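Local coordinates for protein sorbitol dehydrogenase (Gluconobacter oxydans, PDB 5ITG) that probably oxidises D-sorbitol to L-sorbose with a nicotinamide dinucleotide cofactor, as a polyol dehydrogenase built from a Rossmann domain and a helical C-terminal domain, at residues R391-K396 with R456-S461; M1-T6 with D79-L84; G133-N138 with N196-A201. All coordinates share one frame; numbering follows the deposited sequence.

Overall arrangement
From the N terminus, contact 2 comes first: it closes a loop of 72 residues by setting residues 1-6 against residues 79-84, where the chain enters strand 82-87 of the large mixed sheet. Contact 3 follows, still in the Rossmann part, and brings the loop after strand 125-128 onto helix 194-209. Contact 1 closes the last loop, in the C-terminal domain, between the end of helix 377-394 and the approach to helix 461-477. The three run in series; none nests within or crosses another. Contacts 1 and 2 lie on opposite sides of the chain's centre, their own centres 57 Å apart; contact 3 is about 35 Å from contact 1 and 34 Å from contact 2, centre to centre.

Contact 1. Residues R391-K396 with R456-S461; sequences RAIEDK and RDLDTS
Ile393 and Leu458 carry this contact, their side chains crossing obliquely at the surface. The methyl CG2 of Ile393 lies 4.0 Å from CB of Leu458, and the same methyl comes within 3.9 Å of the backbone O of Asp459. Farther along the leucine, CD1 lies 4.1 Å from Ile393 CB and also touches Glu394 through the aliphatic CG of that residue. At the other end of Ile393, CD1 approaches CG2 of Thr460 at 4.3 Å. Ile393 holds CG2 anti to its backbone N, which puts the branch beside its own carbonyl carbon and against the leucine.

Behind this first shell, helix 377-394 is finished by a Schellman motif with Lys396, at positive phi, in the C-prime position. Arg391 NE makes a long, weak salt bridge of 3.5 Å to Asp395 OD2. On the facing loop, Asp459 OD1 receives Ser461 OG at 2.6 Å on its syn lone pair, pinning the turn into helix 461-477, while the hydroxyl of Thr460 bonds to Asp464.

No hydrogen bond joins the two segments directly; between them the contact is van der Waals and mostly aliphatic, and a salt bridge from Asp457 to Arg390 adds a charged tie to helix 377-394.

Contact 2. Residues M1-T6 with D79-L84; sequences MITRET and DCLYSL
Thr3 and Leu81 form the close apolar half of this contact: CG2 of the threonine lies 3.7 Å from CB of the leucine, the two side chains crossing at a slant. Thr3 keeps CG2 anti to its backbone N (chi1 -58° is the torsion of OG1), so that it is the methyl that meets the leucine. CD1 of Leu81 lies over the face of the Arg4-Glu5 peptide, 3.6 Å from the carbonyl carbon of Arg4 and 3.7 Å from the N of Glu5. Both Thr3 and Leu81 are buried.

The polar half lies nearer solvent and hangs on one bond. Glu5 N donates to Asp79 OD2 over 2.8 Å, with an N-H...O angle of 157°; the donor comes to the anti side of the oxygen, 29° out of the carboxylate plane. Glu5 CB packs against the same carboxylate. The two acid ends come near each other, Glu5 OE1 4.3 Å from Asp79 OD1, and would probably repel if both are charged, which may raise the proton affinity of one or both. An alanine in place of Asp79 would probably leave the Glu5 N-H without this acceptor and open a gap beside Glu5 CB, with residues 4-5 less firmly held.

Asp79 is itself the C-prime residue of the Schellman motif that ends helix 66-77, so the N-terminal segment is tied to the turn between that helix and strand 82-87. Leu81 is backed by Val97 and Arg102 of strand 93-106, which pairs antiparallel with strand 82-87. Beyond it, Tyr82 packs on Ala42 of helix 41-46 and Leu255 of strand 255-258, while Met1 bonds through its backbone to Asp250.

Contact 3. Residues G133-N138 with N196-A201; sequences GGYNIN and NVARKA
The ring of Tyr135 is the flat group here, met obliquely by Val197 and Ala198 and at its edge, near the ring plane, by CB of Ala201. Of the atoms around the ring, CG1 of Val197 comes closest, 3.6 Å from Tyr135 CG, and the two side chains cross at about a right angle. Val197 holds this methyl anti to its backbone N (chi1 173°), which brings it to the root of the ring. Farther out, Tyr135 CE2 lies 4.0 Å from CA of Ala198 and about as far from its CB. The backbone O of Tyr135 is 3.4 Å from the methyl of Ala201.

Two residues on, Ile137 takes over. Its CD1 rests 3.5 Å from CD of Lys200, again crossing at about a right angle, and 4.4 Å from Ala201 CB. The lysine chain bends at chi3 (-65°), turning CE aside, and its NZ is hydrogen-bonded to Gly142 O. The root of the tyrosine ring is thus packed against Val197, and its hydroxyl is held by hydrogen bonds with Asp189 and Ser187.

Val197, Ala198, Lys200 and Ala201 offer one side of helix 194-209 to the loop that follows strand 125-128. This is loop-on-helix packing inside the Rossmann domain, joining the stretch after one parallel strand to the helix that comes after its neighbour, strand 184-187.

Contact 1. Residues R391-K396 with R456-S461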
loop_
_atom_site.group_PDB
_atom_site.type_symbol
_atom_site.label_atom_id
_atom_site.label_comp_id
_atom_site.label_asym_id
_atom_site.label_seq_id
_atom_site.Cartn_x
_atom_site.Cartn_y
_atom_site.Cartn_z
ATOM N N ARG A 391 -8.372 20.999 12.583
ATOM C CA ARG A 391 -8.054 22.283 11.956
ATOM C C ARG A 391 -9.277 23.167 11.753
ATOM O O ARG A 391 -9.228 24.368 12.019
ATOM C CB ARG A 391 -7.354 22.066 10.607
ATOM C CG ARG A 391 -5.927 21.600 10.744
ATOM C CD ARG A 391 -5.062 22.676 11.386
ATOM N NE ARG A 391 -4.534 23.619 10.407
ATOM C CZ ARG A 391 -3.690 23.281 9.435
ATOM N NH1 ARG A 391 -3.285 22.018 9.317
ATOM N NH2 ARG A 391 -3.241 24.203 8.594
ATOM N N ALA A 392 -10.374 22.574 11.286
ATOM C CA ALA A 392 -11.603 23.326 11.052
ATOM C C ALA A 392 -12.108 23.930 12.350
ATOM O O ALA A 392 -12.536 25.081 12.375
ATOM C CB ALA A 392 -12.672 22.426 10.455
ATOM N N ILE A 393 -12.058 23.150 13.427
ATOM C CA ILE A 393 -12.504 23.630 14.740
ATOM C C ILE A 393 -11.536 24.663 15.309
ATOM O O ILE A 393 -11.951 25.697 15.820
ATOM C CB ILE A 393 -12.609 22.474 15.767
ATOM C CG1 ILE A 393 -13.664 21.460 15.320
ATOM C CG2 ILE A 393 -12.933 23.041 17.149
ATOM C CD1 ILE A 393 -13.847 20.299 16.285
ATOM N N GLU A 394 -10.243 24.368 15.222
ATOM C CA GLU A 394 -9.212 25.262 15.740
ATOM C C GLU A 394 -9.189 26.610 15.025
ATOM O O GLU A 394 -9.097 27.659 15.667
ATOM C CB GLU A 394 -7.834 24.604 15.624
ATOM C CG GLU A 394 -7.663 23.340 16.461
ATOM C CD GLU A 394 -6.412 22.557 16.090
ATOM O OE1 GLU A 394 -5.850 22.810 14.997
ATOM O OE2 GLU A 394 -6.002 21.675 16.881
ATOM N N ASP A 395 -9.276 26.586 13.699
ATOM C CA ASP A 395 -9.245 27.824 12.925
ATOM C C ASP A 395 -10.619 28.435 12.690
ATOM O O ASP A 395 -10.753 29.404 11.945
ATOM C CB ASP A 395 -8.551 27.592 11.581
ATOM C CG ASP A 395 -7.133 27.094 11.744
ATOM O OD1 ASP A 395 -6.474 27.497 12.728
ATOM O OD2 ASP A 395 -6.675 26.308 10.886
ATOM N N LYS A 396 -11.636 27.862 13.322
ATOM C CA LYS A 396 -13.002 28.362 13.200
ATOM C C LYS A 396 -13.470 28.465 11.751
ATOM O O LYS A 396 -13.948 29.513 11.308
ATOM C CB LYS A 396 -13.102 29.725 13.897
ATOM C CG LYS A 396 -12.666 29.664 15.367
ATOM C CD LYS A 396 -12.498 31.040 16.004
ATOM C CE LYS A 396 -12.112 30.906 17.476
ATOM N NZ LYS A 396 -11.816 32.214 18.134
ATOM N N ARG A 456 -12.181 15.070 20.270
ATOM C CA ARG A 456 -13.074 15.257 21.407
ATOM C C ARG A 456 -12.564 16.238 22.471
ATOM O O ARG A 456 -13.358 16.797 23.223
ATOM C CB ARG A 456 -13.385 13.899 22.042
ATOM C CG ARG A 456 -14.705 13.860 22.791
ATOM C CD ARG A 456 -14.984 12.478 23.361
ATOM N NE ARG A 456 -15.281 11.476 22.338
ATOM C CZ ARG A 456 -16.384 11.459 21.591
ATOM N NH1 ARG A 456 -17.308 12.397 21.741
ATOM N NH2 ARG A 456 -16.572 10.490 20.706
ATOM N N ASP A 457 -11.254 16.462 22.529
ATOM C CA ASP A 457 -10.698 17.384 23.518
ATOM C C ASP A 457 -11.045 18.840 23.212
ATOM O O ASP A 457 -11.056 19.692 24.103
ATOM C CB ASP A 457 -9.177 17.215 23.620
ATOM C CG ASP A 457 -8.481 17.327 22.277
ATOM O OD1 ASP A 457 -8.767 16.499 21.387
ATOM O OD2 ASP A 457 -7.646 18.240 22.118
ATOM N N LEU A 458 -11.337 19.119 21.946
ATOM C CA LEU A 458 -11.699 20.463 21.514
ATOM C C LEU A 458 -13.179 20.725 21.795
ATOM O O LEU A 458 -13.910 19.828 22.217
ATOM C CB LEU A 458 -11.438 20.609 20.012
ATOM C CG LEU A 458 -9.997 20.351 19.570
ATOM C CD1 LEU A 458 -9.928 20.293 18.051
ATOM C CD2 LEU A 458 -9.093 21.449 20.118
ATOM N N ASP A 459 -13.619 21.957 21.564
ATOM C CA ASP A 459 -15.022 22.294 21.771
ATOM C C ASP A 459 -15.813 21.853 20.545
ATOM O O ASP A 459 -15.913 22.581 19.564
ATOM C CB ASP A 459 -15.195 23.797 21.992
ATOM C CG ASP A 459 -16.655 24.224 21.944
ATOM O OD1 ASP A 459 -17.511 23.495 22.492
ATOM O OD2 ASP A 459 -16.941 25.292 21.363
ATOM N N THR A 460 -16.374 20.652 20.622
ATOM C CA THR A 460 -17.145 20.075 19.526
ATOM C C THR A 460 -18.632 20.434 19.553
ATOM O O THR A 460 -19.438 19.814 18.855
ATOM C CB THR A 460 -17.021 18.539 19.548
ATOM O OG1 THR A 460 -17.673 18.025 20.715
ATOM C CG2 THR A 460 -15.548 18.123 19.593
ATOM N N SER A 461 -18.994 21.434 20.354
ATOM C CA SER A 461 -20.388 21.858 20.473
ATOM C C SER A 461 -21.073 22.180 19.145
ATOM O O SER A 461 -22.119 21.610 18.822
ATOM C CB SER A 461 -20.486 23.082 21.389
ATOM O OG SER A 461 -19.979 22.780 22.677
#

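Contact 2. Residues M1-T6 with D79-L84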
loop_
_atom_site.group_PDB
_atom_site.type_symbol
_atom_site.label_atom_id
_atom_site.label_comp_id
_atom_site.label_asym_id
_atom_site.label_seq_id
_atom_site.Cartn_x
_atom_site.Cartn_y
_atom_site.Cartn_z
HETATM N N MSE A 1 1.188 -16.896 -27.682
HETATM C CA MSE A 1 2.519 -17.560 -27.572
HETATM C C MSE A 1 3.001 -17.560 -26.126
HETATM O O MSE A 1 2.685 -16.651 -25.358
HETATM C CB MSE A 1 3.545 -16.841 -28.453
HETATM C CG MSE A 1 3.962 -15.473 -27.942
HETATM SE SE MSE A 1 5.164 -14.570 -29.156
HETATM C CE MSE A 1 6.714 -15.705 -28.958
ATOM N N ILE A 2 3.767 -18.580 -25.758
ATOM C CA ILE A 2 4.286 -18.681 -24.403
ATOM C C ILE A 2 5.373 -17.631 -24.180
ATOM O O ILE A 2 6.002 -17.167 -25.131
ATOM C CB ILE A 2 4.869 -20.084 -24.131
ATOM C CG1 ILE A 2 3.837 -21.155 -24.492
ATOM C CG2 ILE A 2 5.243 -20.214 -22.658
ATOM C CD1 ILE A 2 4.310 -22.574 -24.246
ATOM N N THR A 3 5.583 -17.252 -22.924
ATOM C CA THR A 3 6.589 -16.250 -22.592
ATOM C C THR A 3 7.929 -16.884 -22.247
ATOM O O THR A 3 8.050 -17.609 -21.263
ATOM C CB THR A 3 6.141 -15.378 -21.401
ATOM O OG1 THR A 3 4.892 -14.744 -21.710
ATOM C CG2 THR A 3 7.182 -14.307 -21.106
ATOM N N ARG A 4 8.935 -16.601 -23.066
ATOM C CA ARG A 4 10.277 -17.127 -22.851
ATOM C C ARG A 4 11.340 -16.128 -23.288
ATOM O O ARG A 4 11.070 -15.215 -24.065
ATOM C CB ARG A 4 10.463 -18.449 -23.604
ATOM C CG ARG A 4 9.917 -19.662 -22.858
ATOM C CD ARG A 4 10.240 -20.961 -23.586
ATOM N NE ARG A 4 9.298 -21.254 -24.663
ATOM C CZ ARG A 4 8.071 -21.730 -24.474
ATOM N NH1 ARG A 4 7.632 -21.972 -23.245
ATOM N NH2 ARG A 4 7.281 -21.966 -25.513
ATOM N N GLU A 5 12.552 -16.311 -22.780
ATOM C CA GLU A 5 13.665 -15.428 -23.104
ATOM C C GLU A 5 13.905 -15.349 -24.609
ATOM O O GLU A 5 14.165 -14.276 -25.148
ATOM C CB GLU A 5 14.931 -15.922 -22.398
ATOM C CG GLU A 5 16.131 -15.001 -22.526
ATOM C CD GLU A 5 17.310 -15.475 -21.693
ATOM O OE1 GLU A 5 17.791 -16.604 -21.933
ATOM O OE2 GLU A 5 17.752 -14.722 -20.798
ATOM N N THR A 6 13.804 -16.489 -25.283
ATOM C CA THR A 6 14.028 -16.549 -26.723
ATOM C C THR A 6 12.783 -16.153 -27.508
ATOM O O THR A 6 12.877 -15.531 -28.567
ATOM C CB THR A 6 14.448 -17.969 -27.157
ATOM O OG1 THR A 6 15.448 -18.470 -26.260
ATOM C CG2 THR A 6 15.020 -17.947 -28.568
ATOM N N ASP A 79 11.666 -17.885 -17.660
ATOM C CA ASP A 79 12.885 -17.098 -17.493
ATOM C C ASP A 79 12.612 -15.891 -16.600
ATOM O O ASP A 79 13.220 -14.831 -16.764
ATOM C CB ASP A 79 13.421 -16.632 -18.854
ATOM C CG ASP A 79 14.010 -17.770 -19.672
ATOM O OD1 ASP A 79 14.971 -18.407 -19.195
ATOM O OD2 ASP A 79 13.514 -18.028 -20.790
ATOM N N CYS A 80 11.693 -16.085 -15.655
ATOM C CA CYS A 80 11.278 -15.060 -14.700
ATOM C C CYS A 80 10.568 -13.873 -15.342
ATOM O O CYS A 80 10.295 -12.872 -14.676
ATOM C CB CYS A 80 12.476 -14.584 -13.875
ATOM S SG CYS A 80 13.023 -15.804 -12.645
ATOM N N LEU A 81 10.267 -13.991 -16.632
ATOM C CA LEU A 81 9.561 -12.942 -17.366
ATOM C C LEU A 81 8.059 -13.075 -17.115
ATOM O O LEU A 81 7.544 -14.183 -16.971
ATOM C CB LEU A 81 9.807 -13.079 -18.871
ATOM C CG LEU A 81 11.212 -12.902 -19.450
ATOM C CD1 LEU A 81 11.240 -13.495 -20.854
ATOM C CD2 LEU A 81 11.598 -11.430 -19.477
ATOM N N TYR A 82 7.359 -11.949 -17.066
ATOM C CA TYR A 82 5.913 -11.959 -16.858
ATOM C C TYR A 82 5.299 -10.734 -17.517
ATOM O O TYR A 82 5.999 -9.760 -17.806
ATOM C CB TYR A 82 5.563 -11.981 -15.365
ATOM C CG TYR A 82 6.082 -10.799 -14.590
ATOM C CD1 TYR A 82 7.384 -10.784 -14.093
ATOM C CD2 TYR A 82 5.279 -9.682 -14.367
ATOM C CE1 TYR A 82 7.878 -9.682 -13.390
ATOM C CE2 TYR A 82 5.760 -8.577 -13.669
ATOM C CZ TYR A 82 7.061 -8.584 -13.184
ATOM O OH TYR A 82 7.543 -7.493 -12.498
ATOM N N SER A 83 3.998 -10.778 -17.770
ATOM C CA SER A 83 3.346 -9.648 -18.411
ATOM C C SER A 83 2.587 -8.784 -17.421
ATOM O O SER A 83 1.962 -9.277 -16.484
ATOM C CB SER A 83 2.385 -10.119 -19.503
ATOM O OG SER A 83 1.281 -10.804 -18.950
ATOM N N LEU A 84 2.653 -7.482 -17.641
ATOM C CA LEU A 84 1.968 -6.535 -16.789
ATOM C C LEU A 84 1.057 -5.680 -17.641
ATOM O O LEU A 84 1.521 -4.941 -18.509
ATOM C CB LEU A 84 2.967 -5.635 -16.053
ATOM C CG LEU A 84 2.338 -4.457 -15.291
ATOM C CD1 LEU A 84 1.333 -4.980 -14.271
ATOM C CD2 LEU A 84 3.431 -3.643 -14.598
#

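Contact 3. Residues G133-N138 with N196-A201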
loop_
_atom_site.group_PDB
_atom_site.type_symbol
_atom_site.label_atom_id
_atom_site.label_comp_id
_atom_site.label_asym_id
_atom_site.label_seq_id
_atom_site.Cartn_x
_atom_site.Cartn_y
_atom_site.Cartn_z
ATOM N N GLY A 133 2.186 -7.884 9.116
ATOM C CA GLY A 133 2.394 -9.004 10.017
ATOM C C GLY A 133 3.765 -9.620 9.839
ATOM O O GLY A 133 4.323 -10.219 10.765
ATOM N N GLY A 134 4.317 -9.461 8.640
ATOM C CA GLY A 134 5.623 -10.013 8.344
ATOM C C GLY A 134 6.771 -9.404 9.127
ATOM O O GLY A 134 7.834 -10.007 9.211
ATOM N N TYR A 135 6.576 -8.219 9.701
ATOM C CA TYR A 135 7.650 -7.580 10.456
ATOM C C TYR A 135 7.769 -8.078 11.899
ATOM O O TYR A 135 8.662 -7.666 12.641
ATOM C CB TYR A 135 7.505 -6.051 10.404
ATOM C CG TYR A 135 7.749 -5.490 9.011
ATOM C CD1 TYR A 135 6.712 -5.403 8.082
ATOM C CD2 TYR A 135 9.036 -5.140 8.594
ATOM C CE1 TYR A 135 6.949 -4.993 6.770
ATOM C CE2 TYR A 135 9.288 -4.730 7.277
ATOM C CZ TYR A 135 8.239 -4.664 6.369
ATOM O OH TYR A 135 8.488 -4.320 5.052
ATOM N N ASN A 136 6.868 -8.974 12.287
ATOM C CA ASN A 136 6.911 -9.577 13.616
ATOM C C ASN A 136 6.948 -8.589 14.777
ATOM O O ASN A 136 7.730 -8.756 15.715
ATOM C CB ASN A 136 8.117 -10.526 13.697
ATOM C CG ASN A 136 8.218 -11.250 15.036
ATOM O OD1 ASN A 136 7.238 -11.798 15.535
ATOM N ND2 ASN A 136 9.413 -11.266 15.610
ATOM N N ILE A 137 6.117 -7.552 14.707
ATOM C CA ILE A 137 6.039 -6.572 15.785
ATOM C C ILE A 137 4.831 -6.949 16.646
ATOM O O ILE A 137 3.706 -6.987 16.155
ATOM C CB ILE A 137 5.817 -5.136 15.256
ATOM C CG1 ILE A 137 6.976 -4.720 14.351
ATOM C CG2 ILE A 137 5.663 -4.175 16.421
ATOM C CD1 ILE A 137 8.344 -4.814 14.993
ATOM N N ASN A 138 5.067 -7.239 17.921
ATOM C CA ASN A 138 3.982 -7.603 18.826
ATOM C C ASN A 138 2.999 -6.437 18.915
ATOM O O ASN A 138 3.393 -5.300 19.167
ATOM C CB ASN A 138 4.549 -7.952 20.206
ATOM C CG ASN A 138 3.474 -8.353 21.200
ATOM O OD1 ASN A 138 2.677 -7.528 21.635
ATOM N ND2 ASN A 138 3.450 -9.630 21.562
ATOM N N ASN A 196 10.959 2.857 9.376
ATOM C CA ASN A 196 11.120 2.814 10.821
ATOM C C ASN A 196 10.667 1.448 11.337
ATOM O O ASN A 196 11.239 0.915 12.285
ATOM C CB ASN A 196 10.301 3.920 11.490
ATOM C CG ASN A 196 10.831 5.313 11.179
ATOM O OD1 ASN A 196 11.843 5.471 10.500
ATOM N ND2 ASN A 196 10.148 6.325 11.686
ATOM N N VAL A 197 9.637 0.890 10.709
ATOM C CA VAL A 197 9.137 -0.426 11.102
ATOM C C VAL A 197 10.227 -1.459 10.825
ATOM O O VAL A 197 10.565 -2.267 11.691
ATOM C CB VAL A 197 7.868 -0.810 10.308
ATOM C CG1 VAL A 197 7.476 -2.255 10.612
ATOM C CG2 VAL A 197 6.725 0.142 10.676
ATOM N N ALA A 198 10.772 -1.424 9.614
ATOM C CA ALA A 198 11.835 -2.334 9.218
ATOM C C ALA A 198 13.036 -2.205 10.171
ATOM O O ALA A 198 13.591 -3.210 10.624
ATOM C CB ALA A 198 12.263 -2.028 7.791
ATOM N N ARG A 199 13.422 -0.969 10.480
ATOM C CA ARG A 199 14.548 -0.723 11.375
ATOM C C ARG A 199 14.328 -1.382 12.738
ATOM O O ARG A 199 15.235 -2.015 13.285
ATOM C CB ARG A 199 14.772 0.783 11.547
ATOM C CG ARG A 199 15.905 1.138 12.504
ATOM C CD ARG A 199 16.231 2.624 12.463
ATOM N NE ARG A 199 15.096 3.440 12.875
ATOM C CZ ARG A 199 15.054 4.769 12.797
ATOM N NH1 ARG A 199 16.090 5.446 12.317
ATOM N NH2 ARG A 199 13.972 5.420 13.202
ATOM N N LYS A 200 13.120 -1.246 13.276
ATOM C CA LYS A 200 12.787 -1.835 14.570
ATOM C C LYS A 200 12.893 -3.363 14.540
ATOM O O LYS A 200 13.424 -3.981 15.465
ATOM C CB LYS A 200 11.364 -1.442 14.979
ATOM C CG LYS A 200 10.896 -2.087 16.279
ATOM C CD LYS A 200 9.426 -1.817 16.542
ATOM C CE LYS A 200 9.159 -0.341 16.776
ATOM N NZ LYS A 200 7.701 -0.096 16.991
ATOM N N ALA A 201 12.387 -3.966 13.473
ATOM C CA ALA A 201 12.406 -5.417 13.334
ATOM C C ALA A 201 13.814 -5.973 13.132
ATOM O O ALA A 201 14.244 -6.880 13.852
ATOM C CB ALA A 201 11.506 -5.832 12.178
#